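PDB 1XV5: DNA alpha-glucosyltransferase, which belongs to the GT-B clan of glycosyltransferases, built as two Rossmann-like domains, and is modelled here with uridine-5'-diphosphate. Local coordinates for residues Phe20-Arg25 with Lys54-Pro59; Asp26-Asn31 with Glu394-Ile399; Gly345-Asp350 with Phe358-Glu363. All coordinates share one frame; numbering follows the deposited sequence.

Contact 1 of 3, residues Phe20-Arg25 with Lys54-Pro59; sequences FSLEQR and KSFSIP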
# COMPACT_ATOMS: atom_id res chain seq x y z
N PHE A 20 4.87 0.96 -4.45
CA PHE A 20 4.40 0.61 -5.78
C PHE A 20 5.40 1.08 -6.83
O PHE A 20 5.78 0.33 -7.72
CB PHE A 20 3.04 1.27 -6.06
CG PHE A 20 2.55 1.06 -7.46
CD1 PHE A 20 1.90 -0.11 -7.82
CD2 PHE A 20 2.74 2.05 -8.43
CE1 PHE A 20 1.45 -0.31 -9.13
CE2 PHE A 20 2.30 1.86 -9.74
CZ PHE A 20 1.65 0.69 -10.09
N SER A 21 5.84 2.33 -6.70
CA SER A 21 6.78 2.89 -7.66
C SER A 21 8.08 2.10 -7.73
O SER A 21 8.64 1.92 -8.82
CB SER A 21 7.08 4.35 -7.30
OG SER A 21 5.91 5.14 -7.45
N LEU A 22 8.56 1.61 -6.59
CA LEU A 22 9.80 0.84 -6.56
C LEU A 22 9.59 -0.55 -7.16
O LEU A 22 10.45 -1.05 -7.89
CB LEU A 22 10.32 0.74 -5.13
CG LEU A 22 10.68 2.09 -4.48
CD1 LEU A 22 11.17 1.87 -3.06
CD2 LEU A 22 11.74 2.79 -5.31
N GLU A 23 8.46 -1.17 -6.85
CA GLU A 23 8.15 -2.50 -7.38
C GLU A 23 7.93 -2.39 -8.89
O GLU A 23 8.27 -3.29 -9.65
CB GLU A 23 6.90 -3.07 -6.70
CG GLU A 23 7.12 -3.41 -5.24
CD GLU A 23 7.97 -4.66 -5.05
OE1 GLU A 23 8.52 -4.84 -3.95
OE2 GLU A 23 8.07 -5.47 -6.00
N GLN A 24 7.34 -1.27 -9.31
CA GLN A 24 7.07 -1.01 -10.72
C GLN A 24 8.40 -0.90 -11.45
O GLN A 24 8.59 -1.48 -12.51
CB GLN A 24 6.27 0.29 -10.86
CG GLN A 24 5.74 0.57 -12.25
CD GLN A 24 4.69 1.68 -12.23
OE1 GLN A 24 3.64 1.57 -12.86
NE2 GLN A 24 4.98 2.75 -11.51
N ARG A 25 9.33 -0.14 -10.87
CA ARG A 25 10.64 0.03 -11.47
C ARG A 25 11.30 -1.34 -11.61
O ARG A 25 11.82 -1.68 -12.67
CB ARG A 25 11.51 0.95 -10.60
CG ARG A 25 12.99 0.94 -10.95
CD ARG A 25 13.75 1.99 -10.14
NE ARG A 25 15.19 1.95 -10.39
CZ ARG A 25 16.02 1.05 -9.87
NH1 ARG A 25 17.31 1.10 -10.16
NH2 ARG A 25 15.56 0.13 -9.04
N LYS A 54 17.47 5.55 -2.40
CA LYS A 54 18.49 6.58 -2.48
C LYS A 54 19.59 6.41 -3.52
O LYS A 54 20.11 7.40 -4.04
CB LYS A 54 19.12 6.79 -1.10
CG LYS A 54 18.14 7.33 -0.07
CD LYS A 54 18.75 7.33 1.33
CE LYS A 54 17.73 7.74 2.38
NZ LYS A 54 18.25 7.51 3.76
N SER A 55 19.94 5.17 -3.85
CA SER A 55 21.01 4.93 -4.82
C SER A 55 20.61 5.14 -6.28
O SER A 55 21.47 5.10 -7.17
CB SER A 55 21.56 3.51 -4.65
OG SER A 55 20.62 2.54 -5.08
N PHE A 56 19.33 5.36 -6.55
CA PHE A 56 18.89 5.55 -7.93
C PHE A 56 17.79 6.59 -8.12
O PHE A 56 17.61 7.11 -9.22
CB PHE A 56 18.42 4.22 -8.53
CG PHE A 56 17.37 3.52 -7.71
CD1 PHE A 56 17.72 2.56 -6.77
CD2 PHE A 56 16.02 3.85 -7.87
CE1 PHE A 56 16.74 1.93 -5.99
CE2 PHE A 56 15.04 3.23 -7.10
CZ PHE A 56 15.41 2.27 -6.16
N SER A 57 17.04 6.90 -7.06
CA SER A 57 15.96 7.87 -7.16
C SER A 57 16.48 9.25 -7.53
O SER A 57 17.53 9.68 -7.04
CB SER A 57 15.18 7.96 -5.85
OG SER A 57 16.00 8.48 -4.82
N ILE A 58 15.74 9.95 -8.39
CA ILE A 58 16.13 11.28 -8.85
C ILE A 58 15.21 12.37 -8.30
O ILE A 58 14.07 12.52 -8.74
CB ILE A 58 16.10 11.36 -10.39
CG1 ILE A 58 17.01 10.28 -10.98
CG2 ILE A 58 16.55 12.75 -10.85
CD1 ILE A 58 16.89 10.14 -12.49
N PRO A 59 15.70 13.14 -7.32
CA PRO A 59 14.88 14.21 -6.75
C PRO A 59 14.94 15.47 -7.61
O PRO A 59 15.96 15.74 -8.25
CB PRO A 59 15.49 14.42 -5.37
CG PRO A 59 16.94 14.18 -5.64
CD PRO A 59 16.93 12.95 -6.53
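Arg25 lays its guanidinium flat over one face of the Phe56 ring, and this cation-pi stack carries most of the contact. The two planes are only 9° apart, and Arg25 CZ sits 3.5 Å from the centroid of the Phe56 ring, almost straight above it. Arg25 NE comes down over the rim at Phe56 CD2, 3.3 Å away, while NH1 lies over the CG end and NH2 over the CZ side, so that the guanidinium covers much of the ring face. The arginine gets there by reaching straight out from the helix: CG is anti to the backbone N (chi1 167°) and the chain stays extended as far as NE. Phe56 meets it with CG set between its own backbone N and carbonyl carbon (chi1 55°), which leaves the ring facing helix 17-30.

The apolar part comes from Leu22, one helical turn earlier. Its CD2 methyl touches the ring at the edge, in the ring plane, 3.8 Å from Phe56 CE2. Leu22 and Phe56 both also rest on Leu37 of strand 34-40, and Leu22 packs against His51 and His53 of the loop leading in.

Helix 17-30 is thereby joined to the loop entering edge strand 58-60 of the parallel sheet, an alpha/beta layering characteristic of the Rossmann-like N-terminal domain of GT-B enzymes.

Contact 2 of 3, residues Asp26-Asn31 with Glu394-Ile399; sequences DWFIKN and EQFDII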
# COMPACT_ATOMS: atom_id res chain seq x y z
N ASP A 26 11.27 -2.13 -10.54
CA ASP A 26 11.88 -3.45 -10.56
C ASP A 26 11.32 -4.34 -11.66
O ASP A 26 12.07 -5.05 -12.34
CB ASP A 26 11.70 -4.17 -9.21
CG ASP A 26 12.55 -3.58 -8.11
OD1 ASP A 26 13.55 -2.89 -8.41
OD2 ASP A 26 12.23 -3.83 -6.93
N TRP A 27 10.00 -4.32 -11.84
CA TRP A 27 9.39 -5.16 -12.87
C TRP A 27 9.84 -4.74 -14.26
O TRP A 27 10.22 -5.58 -15.07
CB TRP A 27 7.86 -5.09 -12.78
CG TRP A 27 7.18 -6.00 -13.77
CD1 TRP A 27 6.89 -7.33 -13.61
CD2 TRP A 27 6.78 -5.66 -15.11
NE1 TRP A 27 6.34 -7.84 -14.76
CE2 TRP A 27 6.26 -6.84 -15.69
CE3 TRP A 27 6.81 -4.48 -15.86
CZ2 TRP A 27 5.77 -6.87 -17.00
CZ3 TRP A 27 6.33 -4.51 -17.17
CH2 TRP A 27 5.81 -5.70 -17.72
N PHE A 28 9.81 -3.43 -14.54
CA PHE A 28 10.23 -2.95 -15.86
C PHE A 28 11.69 -3.29 -16.16
O PHE A 28 12.00 -3.72 -17.28
CB PHE A 28 10.01 -1.44 -15.99
CG PHE A 28 8.60 -1.08 -16.36
CD1 PHE A 28 7.70 -0.65 -15.40
CD2 PHE A 28 8.17 -1.19 -17.68
CE1 PHE A 28 6.39 -0.34 -15.74
CE2 PHE A 28 6.86 -0.88 -18.03
CZ PHE A 28 5.97 -0.45 -17.07
N ILE A 29 12.57 -3.11 -15.18
CA ILE A 29 13.98 -3.41 -15.37
C ILE A 29 14.15 -4.92 -15.56
O ILE A 29 14.91 -5.37 -16.42
CB ILE A 29 14.83 -2.98 -14.15
CG1 ILE A 29 14.84 -1.45 -14.04
CG2 ILE A 29 16.26 -3.50 -14.29
CD1 ILE A 29 15.66 -0.93 -12.87
N LYS A 30 13.44 -5.69 -14.76
CA LYS A 30 13.50 -7.14 -14.82
C LYS A 30 13.06 -7.62 -16.20
O LYS A 30 13.56 -8.64 -16.70
CB LYS A 30 12.58 -7.74 -13.75
CG LYS A 30 12.66 -9.25 -13.59
CD LYS A 30 11.83 -9.69 -12.39
CE LYS A 30 11.93 -11.19 -12.17
NZ LYS A 30 11.42 -11.95 -13.35
N ASN A 31 12.15 -6.89 -16.82
CA ASN A 31 11.65 -7.26 -18.14
C ASN A 31 12.34 -6.55 -19.30
O ASN A 31 11.77 -6.43 -20.39
CB ASN A 31 10.13 -7.05 -18.20
CG ASN A 31 9.38 -8.06 -17.34
OD1 ASN A 31 9.37 -7.97 -16.11
ND2 ASN A 31 8.75 -9.03 -17.99
N GLU A 394 -0.35 -7.69 -16.64
CA GLU A 394 -1.72 -7.32 -16.97
C GLU A 394 -1.78 -5.82 -17.26
O GLU A 394 -2.39 -5.39 -18.24
CB GLU A 394 -2.66 -7.64 -15.80
CG GLU A 394 -4.13 -7.31 -16.07
CD GLU A 394 -5.01 -7.46 -14.84
OE1 GLU A 394 -4.95 -8.52 -14.18
OE2 GLU A 394 -5.77 -6.51 -14.54
N GLN A 395 -1.14 -5.02 -16.41
CA GLN A 395 -1.13 -3.58 -16.58
C GLN A 395 -0.35 -3.16 -17.82
O GLN A 395 -0.76 -2.25 -18.54
CB GLN A 395 -0.55 -2.91 -15.32
CG GLN A 395 -1.35 -3.27 -14.07
CD GLN A 395 -0.67 -2.89 -12.77
OE1 GLN A 395 -0.94 -3.49 -11.73
NE2 GLN A 395 0.20 -1.89 -12.82
N PHE A 396 0.76 -3.84 -18.07
CA PHE A 396 1.58 -3.53 -19.24
C PHE A 396 0.78 -3.75 -20.52
O PHE A 396 0.86 -2.96 -21.46
CB PHE A 396 2.84 -4.40 -19.24
CG PHE A 396 3.76 -4.15 -20.41
CD1 PHE A 396 3.58 -4.83 -21.61
CD2 PHE A 396 4.78 -3.21 -20.31
CE1 PHE A 396 4.41 -4.58 -22.70
CE2 PHE A 396 5.62 -2.96 -21.40
CZ PHE A 396 5.44 -3.65 -22.59
N ASP A 397 0.01 -4.83 -20.56
CA ASP A 397 -0.80 -5.13 -21.74
C ASP A 397 -1.86 -4.06 -21.97
O ASP A 397 -2.15 -3.71 -23.12
CB ASP A 397 -1.45 -6.51 -21.59
CG ASP A 397 -0.45 -7.64 -21.74
OD1 ASP A 397 -0.80 -8.80 -21.44
OD2 ASP A 397 0.69 -7.36 -22.18
N ILE A 398 -2.42 -3.54 -20.89
CA ILE A 398 -3.43 -2.50 -20.98
C ILE A 398 -2.80 -1.18 -21.42
O ILE A 398 -3.37 -0.44 -22.22
CB ILE A 398 -4.13 -2.28 -19.61
CG1 ILE A 398 -4.98 -3.50 -19.26
CG2 ILE A 398 -4.98 -1.02 -19.65
CD1 ILE A 398 -5.58 -3.46 -17.86
N ILE A 399 -1.60 -0.91 -20.92
CA ILE A 399 -0.90 0.33 -21.25
C ILE A 399 -0.48 0.38 -22.72
O ILE A 399 -0.59 1.43 -23.36
CB ILE A 399 0.37 0.50 -20.37
CG1 ILE A 399 -0.05 0.71 -18.91
CG2 ILE A 399 1.20 1.67 -20.87
CD1 ILE A 399 1.10 0.81 -17.94
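Phe396 points its side chain from helix 388-399 at Trp27 and Phe28, neighbours on helix 17-30, and all the contact here is apolar. Against Trp27 it is the far corner of the indole that touches: Trp27 CH2 lies 3.6 Å from Phe396 CB, and Trp27 CZ3 is 3.7 Å from Phe396 CD2. The six-membered ring of Trp27 and the Phe396 ring meet obliquely, 5.6 Å apart between centroids with planes at 51°. Both residues hold CG anti to the backbone N, chi1 -177° for Trp27 and -180° for Phe396, which sends the two rings out from their helices toward each other.

These helices are far apart in sequence. The C-terminal helix 388-399 returns to the N-terminal Rossmann-like domain, a crossing back of the chain end that is well known in GT-B enzymes, and packs there beside helix 17-30. Ile399 and Gln395 rest on Phe139 of the sheet, and Phe392, one turn before Phe396, also meets the Trp27 ring.

Phe28 makes the lighter aromatic touch. Its CE2 approaches the edge of the Phe396 ring near that ring's plane, 3.9 Å from Phe396 CD2. Within helix 17-30 the two aromatics also support one another: Trp27 CE3 stands 3.8 Å above the Phe28 ring, over its centre, while Phe28 packs on Val35 of strand 34-40.

Contact 3 of 3, residues Gly345-Asp350 with Phe358-Glu363; sequences GIIWFD and FERIKE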
# COMPACT_ATOMS: atom_id res chain seq x y z
N GLY A 345 -5.06 -20.49 4.18
CA GLY A 345 -4.15 -20.46 5.31
C GLY A 345 -4.27 -19.14 6.05
O GLY A 345 -3.75 -18.99 7.16
N ILE A 346 -4.96 -18.18 5.45
CA ILE A 346 -5.15 -16.87 6.07
C ILE A 346 -6.19 -16.99 7.18
O ILE A 346 -7.21 -17.66 7.02
CB ILE A 346 -5.66 -15.83 5.04
CG1 ILE A 346 -4.58 -15.57 4.00
CG2 ILE A 346 -6.08 -14.55 5.76
CD1 ILE A 346 -5.08 -14.85 2.74
N ILE A 347 -5.93 -16.33 8.31
CA ILE A 347 -6.88 -16.34 9.42
C ILE A 347 -7.71 -15.08 9.25
O ILE A 347 -7.18 -13.97 9.29
CB ILE A 347 -6.16 -16.32 10.78
CG1 ILE A 347 -5.39 -17.63 10.96
CG2 ILE A 347 -7.17 -16.10 11.91
CD1 ILE A 347 -4.61 -17.74 12.26
N TRP A 348 -9.02 -15.25 9.05
CA TRP A 348 -9.89 -14.09 8.86
C TRP A 348 -10.46 -13.58 10.17
O TRP A 348 -11.42 -14.13 10.71
CB TRP A 348 -11.01 -14.43 7.87
CG TRP A 348 -10.48 -14.82 6.51
CD1 TRP A 348 -10.38 -16.08 5.99
CD2 TRP A 348 -9.92 -13.94 5.52
NE1 TRP A 348 -9.80 -16.04 4.74
CE2 TRP A 348 -9.51 -14.74 4.43
CE3 TRP A 348 -9.74 -12.55 5.45
CZ2 TRP A 348 -8.92 -14.20 3.28
CZ3 TRP A 348 -9.15 -12.01 4.31
CH2 TRP A 348 -8.75 -12.84 3.24
N PHE A 349 -9.83 -12.52 10.68
CA PHE A 349 -10.21 -11.87 11.92
C PHE A 349 -11.69 -11.50 11.90
O PHE A 349 -12.12 -10.73 11.04
CB PHE A 349 -9.35 -10.62 12.10
CG PHE A 349 -9.49 -9.96 13.44
CD1 PHE A 349 -10.59 -9.14 13.72
CD2 PHE A 349 -8.52 -10.14 14.42
CE1 PHE A 349 -10.71 -8.51 14.96
CE2 PHE A 349 -8.63 -9.51 15.66
CZ PHE A 349 -9.73 -8.69 15.93
N ASP A 350 -12.45 -12.04 12.84
CA ASP A 350 -13.88 -11.78 12.92
C ASP A 350 -14.21 -10.99 14.18
O ASP A 350 -14.19 -11.54 15.28
CB ASP A 350 -14.65 -13.10 12.93
CG ASP A 350 -16.14 -12.92 12.74
OD1 ASP A 350 -16.63 -11.80 12.97
OD2 ASP A 350 -16.81 -13.90 12.37
N PHE A 358 -9.12 -16.32 17.87
CA PHE A 358 -8.01 -16.67 18.75
C PHE A 358 -7.84 -18.19 18.88
O PHE A 358 -6.73 -18.68 19.05
CB PHE A 358 -8.19 -16.04 20.13
CG PHE A 358 -7.01 -16.25 21.03
CD1 PHE A 358 -5.73 -15.91 20.60
CD2 PHE A 358 -7.17 -16.80 22.30
CE1 PHE A 358 -4.63 -16.12 21.42
CE2 PHE A 358 -6.08 -17.01 23.13
CZ PHE A 358 -4.80 -16.67 22.69
N GLU A 359 -8.95 -18.92 18.80
CA GLU A 359 -8.87 -20.38 18.90
C GLU A 359 -8.05 -20.94 17.75
O GLU A 359 -7.28 -21.88 17.93
CB GLU A 359 -10.28 -20.99 18.90
CG GLU A 359 -11.05 -20.70 20.19
CD GLU A 359 -10.37 -21.30 21.41
OE1 GLU A 359 -10.70 -20.88 22.54
OE2 GLU A 359 -9.51 -22.19 21.25
N ARG A 360 -8.21 -20.36 16.57
CA ARG A 360 -7.46 -20.82 15.40
C ARG A 360 -5.98 -20.48 15.59
O ARG A 360 -5.10 -21.27 15.25
CB ARG A 360 -8.01 -20.15 14.13
CG ARG A 360 -7.34 -20.60 12.83
CD ARG A 360 -7.38 -22.11 12.63
NE ARG A 360 -6.95 -22.49 11.29
CZ ARG A 360 -6.73 -23.73 10.88
NH1 ARG A 360 -6.90 -24.75 11.71
NH2 ARG A 360 -6.35 -23.96 9.63
N ILE A 361 -5.72 -19.30 16.15
CA ILE A 361 -4.35 -18.87 16.41
C ILE A 361 -3.68 -19.83 17.39
O ILE A 361 -2.53 -20.23 17.20
CB ILE A 361 -4.33 -17.44 16.98
CG1 ILE A 361 -4.74 -16.45 15.89
CG2 ILE A 361 -2.96 -17.10 17.55
CD1 ILE A 361 -4.90 -15.01 16.37
N LYS A 362 -4.40 -20.22 18.44
CA LYS A 362 -3.84 -21.15 19.41
C LYS A 362 -3.59 -22.50 18.76
O LYS A 362 -2.62 -23.19 19.10
CB LYS A 362 -4.78 -21.30 20.61
CG LYS A 362 -4.85 -20.05 21.49
CD LYS A 362 -5.60 -20.32 22.79
CE LYS A 362 -7.06 -20.64 22.55
NZ LYS A 362 -7.75 -20.98 23.83
N GLU A 363 -4.45 -22.89 17.82
CA GLU A 363 -4.29 -24.16 17.14
C GLU A 363 -2.99 -24.19 16.33
O GLU A 363 -2.21 -25.13 16.43
CB GLU A 363 -5.49 -24.42 16.22
CG GLU A 363 -5.35 -25.65 15.33
CD GLU A 363 -6.63 -25.99 14.60
OE1 GLU A 363 -7.35 -25.05 14.19
OE2 GLU A 363 -6.92 -27.20 14.44
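Ile347 drives its CD1 methyl between Arg360 and Ile361, consecutive residues on the helix. The side chains of Ile347 and Ile361 run at about a right angle to each other, and the end of one meets the middle of the other, Ile347 CD1 lying 3.9 Å from Ile361 CG1. Arg360 is approached on its aliphatic part: its CG is 4.0 Å from Ile347 CD1 and sits equally close to Ile347 CG1. The isoleucine is extended at its end, CD1 being anti to CA across the CB-CG1 bond (chi2 179°), and that gives it the length to reach both partners.

Arg360 starts toward the strand, with CG anti to its backbone N, and this first torsion sets the CG methylene against Ile347. The bend at chi2 (55°) then turns the rest of the chain off along the helix, and of the whole arginine it is CG that lies on the isoleucine. Arg360 NH1 and Glu363 OE1, one turn on, form a salt bridge, but their 2.5 Å separation is unusually short, so the details of the bond are doubtful.

Strand 347-349 is the edge of the second parallel sheet, hydrogen-bonded through its backbone to strand 319-323. Ile347 also packs on Ile319 and Val321 of that neighbour, and Ile361 reaches Phe218 of helix 212-223, so helix 354-365 lies against both the sheet edge and the adjoining helix.

In the fold
Contacts 1 and 2 share helix 17-30 and touch through Phe20 and Gln395, their centres about 15 Å apart: successive parts of one helix face first the loop before edge strand 58-60, then the C-terminal helix. Contact 3 stands apart in the other sheet domain, its centre about 36 Å from either. Contact 1 is partly buried, and its chief partners, Arg25 and Phe56, keep some exposure, in keeping with a charge laid on a ring. Contacts 2 and 3 are buried, the former joining aromatics between helices, the latter aliphatic groups between an edge strand and the helix that follows it in sequence.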